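Side-chain contact in P protein (Mumps virus, PDB 3BBZ), which probably attaches the viral polymerase to the nucleocapsid through this small C-terminal domain of the phosphoprotein during RNA synthesis: residues A29-T33 and E34-N38. The protein carries 1 engineered substitution. Residues are numbered along the deposited sequence; the frame is centred on the assembly and turned at random.
Sequences AKAST and EDALN
Leu37 lies back against the backbone of the loop that precedes its helix, with Leu37 CB 3.6 Å from Thr33 O. CG comes closer to the same oxygen, at 3.3 Å, because chi1 (-62°) sets it anti to the carbonyl carbon and beside the backbone N, which is itself bonded to Thr33 O. Of the two methyls, CD1 approaches Ser32 O at 4.1 Å, whereas CD2 lies 4.0 Å from Ala31 O and slightly farther from Ala31 CB. The Leu37 side chain also touches Gln3 and Ile7 of helix 3-14, in keeping with its burial. The loop links helix 18-29 to helix 34-47 in this three-helix domain, and Thr33 is the N-cap of the latter. Thr33 OG1, placed between backbone N and carbonyl carbon (chi1 62°), accepts a weak capping bond from Ala36 N, long at 3.4 Å though fairly straight at 163°. Thr33 O accepts the first-turn helical bond from Leu37 N at 3.0 Å. Ala36 CB sits beside the cap hydroxyl, 3.5 Å from Thr33 OG1, and also meets Ala31 CB, methyl to methyl, at 3.6 Å. Ala31 O, near the leucine CD2, accepts a hydrogen bond from Lys4 NZ of helix 3-14.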
loop_
_atom_site.group_PDB
_atom_site.type_symbol
_atom_site.label_atom_id
_atom_site.label_comp_id
_atom_site.label_asym_id
_atom_site.label_seq_id
_atom_site.Cartn_x
_atom_site.Cartn_y
_atom_site.Cartn_z
ATOM N N ALA A 29 6.985 -3.039 2.184
ATOM C CA ALA A 29 8.176 -3.888 2.213
ATOM C C ALA A 29 8.559 -4.311 3.655
ATOM O O ALA A 29 9.181 -5.356 3.850
ATOM C CB ALA A 29 9.333 -3.194 1.530
ATOM N N LYS A 30 8.164 -3.500 4.644
ATOM C CA LYS A 30 8.571 -3.657 6.035
ATOM C C LYS A 30 7.497 -4.251 6.904
ATOM O O LYS A 30 7.663 -4.191 8.113
ATOM C CB LYS A 30 8.881 -2.288 6.640
ATOM C CG LYS A 30 10.331 -1.936 6.909
ATOM C CD LYS A 30 11.242 -2.058 5.670
ATOM C CE LYS A 30 11.519 -0.734 5.005
ATOM N NZ LYS A 30 10.802 -0.624 3.697
ATOM N N ALA A 31 6.379 -4.706 6.322
ATOM C CA ALA A 31 5.261 -5.313 7.057
ATOM C C ALA A 31 4.979 -6.705 6.491
ATOM O O ALA A 31 5.174 -6.962 5.306
ATOM C CB ALA A 31 3.972 -4.456 6.965
ATOM N N SER A 32 4.493 -7.601 7.325
ATOM C CA SER A 32 4.191 -8.910 6.824
ATOM C C SER A 32 2.975 -9.561 7.472
ATOM O O SER A 32 2.475 -10.563 6.947
ATOM C CB SER A 32 5.409 -9.812 6.994
ATOM O OG SER A 32 5.782 -9.892 8.370
ATOM N N THR A 33 2.490 -9.027 8.588
ATOM C CA THR A 33 1.390 -9.695 9.291
ATOM C C THR A 33 0.067 -9.216 8.710
ATOM O O THR A 33 0.015 -8.134 8.120
ATOM C CB THR A 33 1.413 -9.383 10.795
ATOM O OG1 THR A 33 1.248 -7.975 10.978
ATOM C CG2 THR A 33 2.728 -9.824 11.399
ATOM N N GLU A 34 -0.995 -9.997 8.928
ATOM C CA GLU A 34 -2.298 -9.723 8.338
ATOM C C GLU A 34 -2.826 -8.375 8.844
ATOM O O GLU A 34 -3.375 -7.594 8.047
ATOM C CB GLU A 34 -3.295 -10.879 8.576
ATOM C CG GLU A 34 -4.697 -10.607 7.930
ATOM C CD GLU A 34 -5.829 -11.515 8.454
ATOM O OE1 GLU A 34 -5.555 -12.675 8.823
ATOM O OE2 GLU A 34 -7.005 -11.071 8.469
ATOM N N ASP A 35 -2.609 -8.097 10.140
ATOM C CA ASP A 35 -2.956 -6.833 10.790
ATOM C C ASP A 35 -2.308 -5.625 10.117
ATOM O O ASP A 35 -3.009 -4.684 9.766
ATOM C CB ASP A 35 -2.589 -6.838 12.304
ATOM C CG ASP A 35 -3.663 -7.550 13.184
ATOM O OD1 ASP A 35 -4.598 -8.148 12.621
ATOM O OD2 ASP A 35 -3.555 -7.528 14.440
ATOM N N ALA A 36 -0.986 -5.667 9.923
ATOM C CA ALA A 36 -0.236 -4.589 9.279
ATOM C C ALA A 36 -0.644 -4.373 7.840
ATOM O O ALA A 36 -0.729 -3.223 7.386
ATOM C CB ALA A 36 1.244 -4.876 9.329
ATOM N N LEU A 37 -0.874 -5.470 7.121
ATOM C CA LEU A 37 -1.266 -5.388 5.722
ATOM C C LEU A 37 -2.661 -4.774 5.554
ATOM O O LEU A 37 -2.838 -3.929 4.673
ATOM C CB LEU A 37 -1.105 -6.724 5.021
ATOM C CG LEU A 37 0.323 -7.337 4.918
ATOM C CD1 LEU A 37 0.267 -8.647 4.128
ATOM C CD2 LEU A 37 1.340 -6.427 4.280
ATOM N N ASN A 38 -3.601 -5.108 6.448
ATOM C CA ASN A 38 -4.948 -4.527 6.424
ATOM C C ASN A 38 -4.912 -3.008 6.638
ATOM O O ASN A 38 -5.636 -2.255 5.973
ATOM C CB ASN A 38 -5.844 -5.155 7.494
ATOM C CG ASN A 38 -6.321 -6.571 7.110
ATOM O OD1 ASN A 38 -6.166 -6.995 5.980
ATOM N ND2 ASN A 38 -6.889 -7.289 8.059
#